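Local coordinates for putative endonuclease/exonuclease/phosphatase family protein (Bacteroides vulgatus ATCC 8482, PDB 3G6S) that probably hydrolyses phosphodiester bonds as a nuclease of the endonuclease/exonuclease/phosphatase family, at residues A7-R12 with D28-F33; L153-I158 with E183-N188; K193-T198 with K235-P240; Y207-H210 with R214-A217. All coordinates share one frame; numbering follows the deposited sequence.

Contact 1 (A7-R12 with D28-F33)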
loop_
_atom_site.group_PDB
_atom_site.type_symbol
_atom_site.label_atom_id
_atom_site.label_comp_id
_atom_site.label_asym_id
_atom_site.label_seq_id
_atom_site.Cartn_x
_atom_site.Cartn_y
_atom_site.Cartn_z
ATOM N N ALA A 7 -1.374 -0.554 -7.324
ATOM C CA ALA A 7 -0.530 0.566 -6.917
ATOM C C ALA A 7 -0.500 0.795 -5.411
ATOM O O ALA A 7 -1.517 0.679 -4.730
ATOM C CB ALA A 7 -0.982 1.843 -7.622
ATOM N N THR A 8 0.686 1.108 -4.896
ATOM C CA THR A 8 0.858 1.413 -3.482
ATOM C C THR A 8 1.318 2.865 -3.435
ATOM O O THR A 8 2.212 3.260 -4.190
ATOM C CB THR A 8 1.920 0.509 -2.802
ATOM O OG1 THR A 8 2.049 0.885 -1.423
ATOM C CG2 THR A 8 3.283 0.648 -3.485
ATOM N N PHE A 9 0.719 3.660 -2.553
ATOM C CA PHE A 9 1.071 5.066 -2.484
ATOM C C PHE A 9 0.835 5.739 -1.131
ATOM O O PHE A 9 -0.268 5.710 -0.582
ATOM C CB PHE A 9 0.297 5.799 -3.580
ATOM C CG PHE A 9 0.617 7.254 -3.683
ATOM C CD1 PHE A 9 1.930 7.696 -3.582
ATOM C CD2 PHE A 9 -0.392 8.181 -3.920
ATOM C CE1 PHE A 9 2.242 9.048 -3.712
ATOM C CE2 PHE A 9 -0.097 9.540 -4.054
ATOM C CZ PHE A 9 1.223 9.978 -3.952
ATOM N N ASN A 10 1.894 6.335 -0.592
ATOM C CA ASN A 10 1.830 7.057 0.680
ATOM C C ASN A 10 1.494 8.491 0.264
ATOM O O ASN A 10 2.261 9.127 -0.457
ATOM C CB ASN A 10 3.198 7.025 1.385
ATOM C CG ASN A 10 3.160 7.647 2.786
ATOM O OD1 ASN A 10 2.460 8.635 3.031
ATOM N ND2 ASN A 10 3.938 7.084 3.700
ATOM N N ILE A 11 0.360 9.006 0.715
ATOM C CA ILE A 11 -0.036 10.344 0.321
ATOM C C ILE A 11 0.393 11.472 1.254
ATOM O O ILE A 11 0.118 12.635 0.973
ATOM C CB ILE A 11 -1.554 10.418 0.135
ATOM C CG1 ILE A 11 -2.261 10.162 1.458
ATOM C CG2 ILE A 11 -1.999 9.370 -0.876
ATOM C CD1 ILE A 11 -3.742 10.376 1.381
ATOM N N ARG A 12 1.073 11.138 2.350
ATOM C CA ARG A 12 1.512 12.141 3.329
ATOM C C ARG A 12 0.291 12.726 4.037
ATOM O O ARG A 12 -0.469 13.487 3.440
ATOM C CB ARG A 12 2.285 13.265 2.635
ATOM C CG ARG A 12 2.588 14.440 3.539
ATOM C CD ARG A 12 3.550 14.079 4.645
ATOM N NE ARG A 12 3.646 15.168 5.609
ATOM C CZ ARG A 12 4.430 15.166 6.682
ATOM N NH1 ARG A 12 5.207 14.124 6.944
ATOM N NH2 ARG A 12 4.431 16.208 7.502
ATOM N N ASP A 28 -6.455 17.326 -5.614
ATOM C CA ASP A 28 -6.819 17.124 -7.003
ATOM C C ASP A 28 -5.750 16.422 -7.810
ATOM O O ASP A 28 -6.062 15.543 -8.621
ATOM C CB ASP A 28 -7.176 18.454 -7.652
ATOM C CG ASP A 28 -8.560 18.941 -7.250
ATOM O OD1 ASP A 28 -8.849 18.970 -6.028
ATOM O OD2 ASP A 28 -9.361 19.292 -8.147
ATOM N N ARG A 29 -4.492 16.800 -7.595
ATOM C CA ARG A 29 -3.384 16.184 -8.318
ATOM C C ARG A 29 -3.353 14.672 -8.079
ATOM O O ARG A 29 -3.154 13.904 -9.016
ATOM C CB ARG A 29 -2.052 16.814 -7.883
ATOM C CG ARG A 29 -1.888 18.273 -8.269
ATOM C CD ARG A 29 -0.417 18.664 -8.360
ATOM N NE ARG A 29 0.188 18.983 -7.068
ATOM C CZ ARG A 29 0.217 20.203 -6.535
ATOM N NH1 ARG A 29 -0.331 21.227 -7.183
ATOM N NH2 ARG A 29 0.803 20.401 -5.357
ATOM N N VAL A 30 -3.560 14.253 -6.827
ATOM C CA VAL A 30 -3.553 12.830 -6.476
ATOM C C VAL A 30 -4.720 12.061 -7.112
ATOM O O VAL A 30 -4.518 10.990 -7.695
ATOM C CB VAL A 30 -3.583 12.621 -4.938
ATOM C CG1 VAL A 30 -3.614 11.131 -4.617
ATOM C CG2 VAL A 30 -2.348 13.255 -4.304
ATOM N N CYS A 31 -5.932 12.601 -7.000
ATOM C CA CYS A 31 -7.109 11.964 -7.597
ATOM C C CYS A 31 -6.923 11.836 -9.109
ATOM O O CYS A 31 -7.203 10.787 -9.699
ATOM C CB CYS A 31 -8.380 12.789 -7.356
ATOM S SG CYS A 31 -8.893 12.948 -5.636
ATOM N N GLN A 32 -6.457 12.915 -9.733
ATOM C CA GLN A 32 -6.260 12.930 -11.170
ATOM C C GLN A 32 -5.289 11.847 -11.607
ATOM O O GLN A 32 -5.540 11.131 -12.572
ATOM C CB GLN A 32 -5.768 14.308 -11.629
ATOM C CG GLN A 32 -6.072 14.597 -13.096
ATOM C CD GLN A 32 -7.558 14.417 -13.422
ATOM O OE1 GLN A 32 -8.422 15.093 -12.848
ATOM N NE2 GLN A 32 -7.860 13.498 -14.340
ATOM N N PHE A 33 -4.180 11.723 -10.891
ATOM C CA PHE A 33 -3.172 10.713 -11.215
ATOM C C PHE A 33 -3.822 9.321 -11.257
ATOM O O PHE A 33 -3.643 8.563 -12.214
ATOM C CB PHE A 33 -2.064 10.741 -10.161
ATOM C CG PHE A 33 -0.955 9.780 -10.424
ATOM C CD1 PHE A 33 0.112 10.136 -11.232
ATOM C CD2 PHE A 33 -0.974 8.511 -9.857
ATOM C CE1 PHE A 33 1.151 9.241 -11.473
ATOM C CE2 PHE A 33 0.060 7.606 -10.091
ATOM C CZ PHE A 33 1.124 7.973 -10.900
#
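The phenyl ring of Phe9 meets Val30 at its edge: Val30 CG1 lies close to the ring plane, 3.9 Å from Phe9 CE2, and the two side chains cross obliquely. Outside the two segments, the Phe9 side chain also touches Met44, Ser249 and Pro253. Phe9 CG stands anti to the backbone N (chi1 -177°), which carries the ring straight out from strand 2-10 toward helix 27-36. On the helix, Val30 turns the same methyl, CG1, anti to its own backbone N, and this one branch serves both partners across the contact. Its second neighbour is Ile11, whose branch methyl CG2 comes to 4.4 Å from Val30 CG1, a looser touch. Phe9, Ile11 and Val30 are all buried, and Met44 of strand 41-45 packs against each of them, closing a small apolar cluster. Between the two hydrophobic residues, Asn10 points elsewhere. Asn10 OD1 accepts from Arg12 N at 2.9 Å, in the carbonyl plane, an Asx turn that bends the chain as the strand ends, while ND2 bonds to Glu46 and Asp172. Strand 2-10, helix 27-36 and strand 41-45 form a beta-alpha-beta unit with the two strands parallel and side by side, and the Phe9-Val30 contact packs its helix onto the sheet, as in the layered DNase I-like fold.

Contact 2 (L153-I158 with E183-N188)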
loop_
_atom_site.group_PDB
_atom_site.type_symbol
_atom_site.label_atom_id
_atom_site.label_comp_id
_atom_site.label_asym_id
_atom_site.label_seq_id
_atom_site.Cartn_x
_atom_site.Cartn_y
_atom_site.Cartn_z
ATOM N N LEU A 153 3.206 -11.948 10.561
ATOM C CA LEU A 153 1.789 -11.866 10.864
ATOM C C LEU A 153 0.968 -11.772 9.582
ATOM O O LEU A 153 -0.053 -12.445 9.435
ATOM C CB LEU A 153 1.526 -10.654 11.757
ATOM C CG LEU A 153 0.076 -10.221 11.994
ATOM C CD1 LEU A 153 -0.716 -11.343 12.642
ATOM C CD2 LEU A 153 0.072 -8.981 12.868
ATOM N N ILE A 154 1.420 -10.944 8.648
ATOM C CA ILE A 154 0.719 -10.781 7.383
ATOM C C ILE A 154 0.680 -12.101 6.621
ATOM O O ILE A 154 -0.367 -12.494 6.107
ATOM C CB ILE A 154 1.392 -9.682 6.528
ATOM C CG1 ILE A 154 1.153 -8.322 7.184
ATOM C CG2 ILE A 154 0.844 -9.696 5.092
ATOM C CD1 ILE A 154 1.962 -7.188 6.584
ATOM N N ILE A 155 1.814 -12.792 6.562
ATOM C CA ILE A 155 1.856 -14.073 5.872
ATOM C C ILE A 155 0.824 -15.030 6.455
ATOM O O ILE A 155 0.073 -15.662 5.712
ATOM C CB ILE A 155 3.258 -14.728 5.944
ATOM C CG1 ILE A 155 4.266 -13.896 5.146
ATOM C CG2 ILE A 155 3.203 -16.145 5.391
ATOM C CD1 ILE A 155 5.635 -14.535 5.003
ATOM N N ARG A 156 0.764 -15.125 7.780
ATOM C CA ARG A 156 -0.208 -16.013 8.424
ATOM C C ARG A 156 -1.662 -15.642 8.127
ATOM O O ARG A 156 -2.534 -16.508 8.125
ATOM C CB ARG A 156 0.003 -16.032 9.940
ATOM C CG ARG A 156 1.355 -16.563 10.374
ATOM C CD ARG A 156 1.281 -17.056 11.806
ATOM N NE ARG A 156 0.887 -16.002 12.738
ATOM C CZ ARG A 156 1.713 -15.065 13.201
ATOM N NH1 ARG A 156 2.985 -15.052 12.818
ATOM N NH2 ARG A 156 1.266 -14.145 14.049
ATOM N N LYS A 157 -1.917 -14.358 7.884
ATOM C CA LYS A 157 -3.268 -13.892 7.590
ATOM C C LYS A 157 -3.629 -14.164 6.133
ATOM O O LYS A 157 -4.795 -14.382 5.809
ATOM C CB LYS A 157 -3.386 -12.398 7.876
ATOM C CG LYS A 157 -2.985 -12.016 9.300
ATOM C CD LYS A 157 -3.966 -12.533 10.355
ATOM C CE LYS A 157 -5.300 -11.799 10.275
ATOM N NZ LYS A 157 -6.207 -12.138 11.403
ATOM N N ILE A 158 -2.630 -14.144 5.252
ATOM C CA ILE A 158 -2.882 -14.417 3.848
ATOM C C ILE A 158 -3.223 -15.892 3.698
ATOM O O ILE A 158 -4.126 -16.246 2.937
ATOM C CB ILE A 158 -1.662 -14.098 2.962
ATOM C CG1 ILE A 158 -1.488 -12.586 2.830
ATOM C CG2 ILE A 158 -1.843 -14.725 1.587
ATOM C CD1 ILE A 158 -0.144 -12.184 2.163
ATOM N N GLU A 183 13.844 -9.155 4.135
ATOM C CA GLU A 183 14.327 -10.513 3.968
ATOM C C GLU A 183 13.377 -11.554 4.569
ATOM O O GLU A 183 13.280 -12.666 4.058
ATOM C CB GLU A 183 15.719 -10.631 4.586
ATOM C CG GLU A 183 16.491 -11.852 4.146
ATOM C CD GLU A 183 16.897 -12.716 5.320
ATOM O OE1 GLU A 183 17.625 -13.712 5.113
ATOM O OE2 GLU A 183 16.483 -12.397 6.456
ATOM N N THR A 184 12.662 -11.196 5.635
ATOM C CA THR A 184 11.742 -12.150 6.253
ATOM C C THR A 184 10.531 -12.461 5.361
ATOM O O THR A 184 10.025 -13.580 5.383
ATOM C CB THR A 184 11.224 -11.676 7.642
ATOM O OG1 THR A 184 10.095 -10.813 7.473
ATOM C CG2 THR A 184 12.314 -10.937 8.401
ATOM N N ILE A 185 10.056 -11.490 4.583
ATOM C CA ILE A 185 8.916 -11.764 3.706
ATOM C C ILE A 185 9.362 -12.239 2.336
ATOM O O ILE A 185 8.563 -12.752 1.557
ATOM C CB ILE A 185 8.008 -10.539 3.506
ATOM C CG1 ILE A 185 8.838 -9.270 3.442
ATOM C CG2 ILE A 185 6.973 -10.482 4.601
ATOM C CD1 ILE A 185 8.000 -8.012 3.463
ATOM N N THR A 186 10.646 -12.066 2.052
ATOM C CA THR A 186 11.224 -12.464 0.781
ATOM C C THR A 186 11.807 -13.877 0.861
ATOM O O THR A 186 11.819 -14.600 -0.135
ATOM C CB THR A 186 12.331 -11.461 0.372
ATOM O OG1 THR A 186 11.722 -10.226 -0.012
ATOM C CG2 THR A 186 13.165 -11.980 -0.786
ATOM N N THR A 187 12.271 -14.280 2.042
ATOM C CA THR A 187 12.877 -15.599 2.194
ATOM C C THR A 187 12.130 -16.519 3.150
ATOM O O THR A 187 12.732 -17.324 3.871
ATOM C CB THR A 187 14.340 -15.470 2.669
ATOM O OG1 THR A 187 14.376 -15.034 4.037
ATOM C CG2 THR A 187 15.079 -14.470 1.788
ATOM N N ASN A 188 10.812 -16.405 3.142
ATOM C CA ASN A 188 9.965 -17.221 3.996
ATOM C C ASN A 188 9.437 -18.428 3.224
ATOM O O ASN A 188 9.325 -18.395 1.997
ATOM C CB ASN A 188 8.806 -16.372 4.511
ATOM C CG ASN A 188 7.925 -17.112 5.488
ATOM O OD1 ASN A 188 7.040 -17.872 5.098
ATOM N ND2 ASN A 188 8.168 -16.898 6.776
#
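Helix 144-161 and the C-terminal end of helix 180-186 come closest at Ile155 and Ile185, whose CA atoms are 7.7 Å apart. Ile155 reaches across from the longer helix to Ile185 and Asn188. This is helix-to-helix packing on one of the two sheets of a DNase I-like fold: Ile154 and Ile158 touch Val169 of strand 167-172, while Ile185 rests on Phe227 of strand 224-228. The touching is done by a single methyl, Ile155 CD1. With CG1 beside the backbone N (chi1 -67°) and the chain extended beyond it, Ile155 projects this methyl straight at the second segment. There Ile155 CD1 meets Ile185 CG2 at 4.3 Å, an apolar contact, and presses more closely on the amide of Asn188, which approaches from the opposite direction. The amide does not lose its polar partner in doing so, since Asn188 OD1 accepts from Phe190 N, just beyond the segment, and that bond helps to fix the amide beside the methyl. Phe190 itself also packs on Ile155 and Ile158. Where the short helix ends, Glu183 O accepts twice from Thr187. Thr187 N approaches Glu183 O at 2.8 Å and Thr187 OG1 at 2.6 Å, from opposite faces of the carbonyl plane, so that the last turn is held by main chain and side chain together. Across the helices, the tightest approach is that of Ile155 CD1 to Asn188 CG, 3.5 Å.

Contact 3 (K193-T198 with K235-P240)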
loop_
_atom_site.group_PDB
_atom_site.type_symbol
_atom_site.label_atom_id
_atom_site.label_comp_id
_atom_site.label_asym_id
_atom_site.label_seq_id
_atom_site.Cartn_x
_atom_site.Cartn_y
_atom_site.Cartn_z
ATOM N N LYS A 193 7.232 -12.618 -3.888
ATOM C CA LYS A 193 8.169 -11.985 -4.806
ATOM C C LYS A 193 8.075 -10.458 -4.727
ATOM O O LYS A 193 7.018 -9.898 -4.442
ATOM C CB LYS A 193 7.868 -12.435 -6.238
ATOM C CG LYS A 193 7.797 -13.941 -6.438
ATOM C CD LYS A 193 9.170 -14.611 -6.395
ATOM C CE LYS A 193 9.051 -16.087 -6.789
ATOM N NZ LYS A 193 10.360 -16.791 -6.934
ATOM N N ASP A 194 9.192 -9.787 -4.961
ATOM C CA ASP A 194 9.205 -8.335 -4.957
ATOM C C ASP A 194 8.817 -7.962 -6.387
ATOM O O ASP A 194 9.590 -8.183 -7.316
ATOM C CB ASP A 194 10.609 -7.831 -4.634
ATOM C CG ASP A 194 10.733 -6.326 -4.762
ATOM O OD1 ASP A 194 9.856 -5.701 -5.391
ATOM O OD2 ASP A 194 11.721 -5.777 -4.243
ATOM N N ALA A 195 7.619 -7.415 -6.573
ATOM C CA ALA A 195 7.155 -7.065 -7.920
ATOM C C ALA A 195 8.141 -6.207 -8.709
ATOM O O ALA A 195 8.211 -6.301 -9.934
ATOM C CB ALA A 195 5.800 -6.357 -7.845
ATOM N N TYR A 196 8.900 -5.366 -8.012
ATOM C CA TYR A 196 9.852 -4.494 -8.679
ATOM C C TYR A 196 11.062 -5.242 -9.254
ATOM O O TYR A 196 11.579 -4.870 -10.310
ATOM C CB TYR A 196 10.320 -3.404 -7.711
ATOM C CG TYR A 196 11.067 -2.285 -8.388
ATOM C CD1 TYR A 196 10.442 -1.488 -9.347
ATOM C CD2 TYR A 196 12.400 -2.028 -8.091
ATOM C CE1 TYR A 196 11.126 -0.467 -9.999
ATOM C CE2 TYR A 196 13.089 -1.001 -8.740
ATOM C CZ TYR A 196 12.443 -0.226 -9.694
ATOM O OH TYR A 196 13.122 0.783 -10.344
ATOM N N LYS A 197 11.510 -6.287 -8.560
ATOM C CA LYS A 197 12.652 -7.094 -8.995
ATOM C C LYS A 197 12.273 -8.215 -9.973
ATOM O O LYS A 197 13.146 -8.785 -10.620
ATOM C CB LYS A 197 13.342 -7.744 -7.794
ATOM C CG LYS A 197 14.538 -6.995 -7.220
ATOM C CD LYS A 197 14.156 -6.085 -6.066
ATOM C CE LYS A 197 15.395 -5.600 -5.319
ATOM N NZ LYS A 197 16.173 -6.754 -4.780
ATOM N N THR A 198 10.989 -8.552 -10.077
ATOM C CA THR A 198 10.576 -9.631 -10.978
ATOM C C THR A 198 9.808 -9.171 -12.207
ATOM O O THR A 198 9.465 -9.987 -13.059
ATOM C CB THR A 198 9.707 -10.695 -10.247
ATOM O OG1 THR A 198 8.616 -10.053 -9.572
ATOM C CG2 THR A 198 10.537 -11.476 -9.258
ATOM N N LYS A 235 3.894 -8.115 -15.203
ATOM C CA LYS A 235 4.206 -7.622 -16.545
ATOM C C LYS A 235 5.140 -6.414 -16.524
ATOM O O LYS A 235 6.141 -6.376 -17.251
ATOM C CB LYS A 235 2.911 -7.264 -17.292
ATOM C CG LYS A 235 2.077 -8.481 -17.705
ATOM C CD LYS A 235 0.695 -8.095 -18.224
ATOM C CE LYS A 235 -0.205 -7.565 -17.099
ATOM N NZ LYS A 235 -1.546 -7.100 -17.592
ATOM N N SER A 236 4.812 -5.426 -15.697
ATOM C CA SER A 236 5.645 -4.235 -15.606
ATOM C C SER A 236 5.443 -3.417 -14.342
ATOM O O SER A 236 4.433 -3.535 -13.654
ATOM C CB SER A 236 5.430 -3.342 -16.828
ATOM O OG SER A 236 4.074 -2.979 -16.969
ATOM N N CYS A 237 6.438 -2.590 -14.054
ATOM C CA CYS A 237 6.437 -1.726 -12.893
ATOM C C CYS A 237 6.898 -0.335 -13.276
ATOM O O CYS A 237 7.776 -0.163 -14.124
ATOM C CB CYS A 237 7.372 -2.278 -11.819
ATOM S SG CYS A 237 6.634 -3.541 -10.782
ATOM N N GLU A 238 6.306 0.663 -12.646
ATOM C CA GLU A 238 6.696 2.025 -12.924
ATOM C C GLU A 238 6.643 2.872 -11.668
ATOM O O GLU A 238 5.737 2.741 -10.844
ATOM C CB GLU A 238 5.788 2.636 -13.983
ATOM C CG GLU A 238 6.114 4.091 -14.258
ATOM C CD GLU A 238 5.042 4.785 -15.064
ATOM O OE1 GLU A 238 4.741 4.320 -16.188
ATOM O OE2 GLU A 238 4.500 5.799 -14.571
ATOM N N ILE A 239 7.636 3.735 -11.523
ATOM C CA ILE A 239 7.696 4.642 -10.390
ATOM C C ILE A 239 7.945 5.999 -11.024
ATOM O O ILE A 239 9.080 6.349 -11.328
ATOM C CB ILE A 239 8.851 4.279 -9.431
ATOM C CG1 ILE A 239 8.620 2.882 -8.844
ATOM C CG2 ILE A 239 8.940 5.302 -8.311
ATOM C CD1 ILE A 239 9.752 2.395 -7.959
ATOM N N PRO A 240 6.875 6.770 -11.263
ATOM C CA PRO A 240 6.993 8.094 -11.878
ATOM C C PRO A 240 7.799 9.071 -11.040
ATOM O O PRO A 240 7.632 9.146 -9.818
ATOM C CB PRO A 240 5.540 8.527 -12.042
ATOM C CG PRO A 240 4.861 7.863 -10.870
ATOM C CD PRO A 240 5.474 6.478 -10.907
#
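A short, weakly bonded helical turn, about 195-198, packs over strand 233-239 and thereby links the edge strand 193-194 of one sheet to the other sheet of the fold. Cys237 SG sits 3.3 Å from Ala195 O and 4.2 Å from Ala195 CB, against the start of the turn. The Tyr196 ring extends along the strand from there: its CD1 meets Cys237 CB at 4.0 Å, and its CE1 lies 3.8 Å from Ile239 CD1, the side chains of Tyr196 and Ile239 crossing at about a right angle. The ring gets there because CG stands opposite the backbone N (chi1 -167°). Tyr196 N is held by Asp194 OD1 at 2.8 Å, an N-cap bond that reaches the carboxylate from above its plane. A serine in place of Tyr196 would probably leave Cys237 CB and Ile239 CD1 without their aromatic neighbour and open a gap between turn and strand. Asp194 OD2 is also hydrogen-bonded to Tyr182 OH. Around the contact, Ala195 pairs with Ile226 of strand 224-228, Cys237 with Arg201 of strand 201-204, and Gln254 of strand 254-260 touches Tyr196, Cys237 and Ile239.

Contact 4 (Y207-H210 with R214-A217)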
loop_
_atom_site.group_PDB
_atom_site.type_symbol
_atom_site.label_atom_id
_atom_site.label_comp_id
_atom_site.label_asym_id
_atom_site.label_seq_id
_atom_site.Cartn_x
_atom_site.Cartn_y
_atom_site.Cartn_z
ATOM N N TYR A 207 13.629 5.130 -6.744
ATOM C CA TYR A 207 13.455 5.518 -5.347
ATOM C C TYR A 207 12.003 5.940 -5.150
ATOM O O TYR A 207 11.344 6.363 -6.100
ATOM C CB TYR A 207 14.396 6.670 -4.981
ATOM C CG TYR A 207 14.260 7.890 -5.862
ATOM C CD1 TYR A 207 14.892 7.951 -7.104
ATOM C CD2 TYR A 207 13.499 8.989 -5.452
ATOM C CE1 TYR A 207 14.773 9.079 -7.914
ATOM C CE2 TYR A 207 13.375 10.116 -6.256
ATOM C CZ TYR A 207 14.016 10.152 -7.484
ATOM O OH TYR A 207 13.901 11.259 -8.285
ATOM N N THR A 208 11.521 5.840 -3.916
ATOM C CA THR A 208 10.137 6.161 -3.602
ATOM C C THR A 208 9.951 7.270 -2.554
ATOM O O THR A 208 8.824 7.666 -2.238
ATOM C CB THR A 208 9.392 4.866 -3.144
ATOM O OG1 THR A 208 8.013 5.152 -2.874
ATOM C CG2 THR A 208 10.022 4.310 -1.890
ATOM N N PHE A 209 11.048 7.770 -2.003
ATOM C CA PHE A 209 10.960 8.847 -1.026
ATOM C C PHE A 209 11.954 9.952 -1.372
ATOM O O PHE A 209 13.133 9.690 -1.563
ATOM C CB PHE A 209 11.238 8.326 0.377
ATOM C CG PHE A 209 11.014 9.350 1.446
ATOM C CD1 PHE A 209 9.732 9.844 1.691
ATOM C CD2 PHE A 209 12.088 9.844 2.187
ATOM C CE1 PHE A 209 9.519 10.825 2.659
ATOM C CE2 PHE A 209 11.897 10.824 3.159
ATOM C CZ PHE A 209 10.607 11.321 3.401
ATOM N N HIS A 210 11.475 11.186 -1.448
ATOM C CA HIS A 210 12.326 12.318 -1.792
ATOM C C HIS A 210 12.072 13.516 -0.875
ATOM O O HIS A 210 12.700 14.563 -1.029
ATOM C CB HIS A 210 12.072 12.705 -3.248
ATOM C CG HIS A 210 10.617 12.781 -3.599
ATOM N ND1 HIS A 210 9.786 13.767 -3.115
ATOM C CD2 HIS A 210 9.839 11.963 -4.347
ATOM C CE1 HIS A 210 8.555 13.553 -3.548
ATOM N NE2 HIS A 210 8.561 12.465 -4.296
ATOM N N ARG A 214 13.278 17.417 -1.806
ATOM C CA ARG A 214 14.324 18.114 -1.077
ATOM C C ARG A 214 15.569 17.252 -0.918
ATOM O O ARG A 214 16.638 17.743 -0.563
ATOM C CB ARG A 214 13.801 18.595 0.278
ATOM C CG ARG A 214 13.009 19.882 0.146
ATOM C CD ARG A 214 12.386 20.342 1.451
ATOM N NE ARG A 214 11.424 19.377 1.963
ATOM C CZ ARG A 214 10.559 19.629 2.938
ATOM N NH1 ARG A 214 10.532 20.827 3.511
ATOM N NH2 ARG A 214 9.721 18.680 3.344
ATOM N N ILE A 215 15.432 15.964 -1.199
ATOM C CA ILE A 215 16.562 15.050 -1.109
ATOM C C ILE A 215 17.063 14.769 -2.529
ATOM O O ILE A 215 16.274 14.454 -3.426
ATOM C CB ILE A 215 16.151 13.725 -0.426
ATOM C CG1 ILE A 215 15.605 14.015 0.964
ATOM C CG2 ILE A 215 17.334 12.806 -0.318
ATOM C CD1 ILE A 215 15.144 12.789 1.703
ATOM N N PRO A 216 18.380 14.903 -2.759
ATOM C CA PRO A 216 18.917 14.645 -4.097
ATOM C C PRO A 216 18.624 13.210 -4.530
ATOM O O PRO A 216 18.749 12.277 -3.740
ATOM C CB PRO A 216 20.409 14.924 -3.928
ATOM C CG PRO A 216 20.663 14.575 -2.495
ATOM C CD PRO A 216 19.463 15.199 -1.804
ATOM N N ALA A 217 18.238 13.047 -5.791
ATOM C CA ALA A 217 17.912 11.736 -6.340
ATOM C C ALA A 217 18.897 10.632 -5.946
ATOM O O ALA A 217 18.484 9.573 -5.470
ATOM C CB ALA A 217 17.804 11.820 -7.859
#
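His210 O takes two backbone donors from the other segment, Ile215 N and Arg214 N. Ile215 N lies 3.1 Å from His210 O (N-H...O angle 151°, donor tilted 26° from the carbonyl plane); Arg214 N, 3.0 Å from the same His210 O, makes a more bent, weak bond. Together they close the turn between the segments. The ends of the side chains find their partners nearby: His210 ND1 bonds to Ala213 N inside the turn, His210 NE2 makes a weak bond to Asn252 OD1, Thr208 OG1 bonds to Asp224 OD1 and Asn252 O, and Arg214 NH2 forms a salt bridge with Asp211. Tyr207 OH is hydrogen-bonded to Glu242 OE2, while Ala217 CB lies 4.0 Å from the same Tyr207 OH. Ile215 adds apolar cover. Ile215 CB and CG1 both lie 3.6 Å from His210 O, the oxygen that takes the two N-H groups, and Ile215 CD1 reaches Phe209 CE2 at 4.1 Å, the side chains crossing at a slant. With chi1 at -174°, Phe209 CG points opposite its main-chain N, which brings the ring's far end over to that methyl. A glycine in place of Ile215 is likely to leave Phe209 CE2 without its aliphatic partner and the His210 carbonyl less sheltered. The turn belongs to the loop between strands 201-204 and 224-228, held by backbone bonds of Thr208 to Glu221 and Asn252 and of His210 to Asp250.

How the contacts relate
Contacts 1 and 3 reach the same seven-stranded sheet and touch through Phe33 CZ and Pro240 CG, 3.7 Å apart, with their centres about 18 Å from each other. Contact 3 meets contact 4 as well, where Ile239 CG2 lies 3.4 Å from Tyr207 O; the 207-217 turn falls within the chain between the two segments of contact 3. Contact 2 packs on the second sheet, about 27 Å from contact 1 between centres and on the opposite side of the chain's centre. Asn10, in contact 1, bonds to Glu46 and Asp172, polar residues gathered at the strand ends, where the active site of DNase I-like enzymes generally lies.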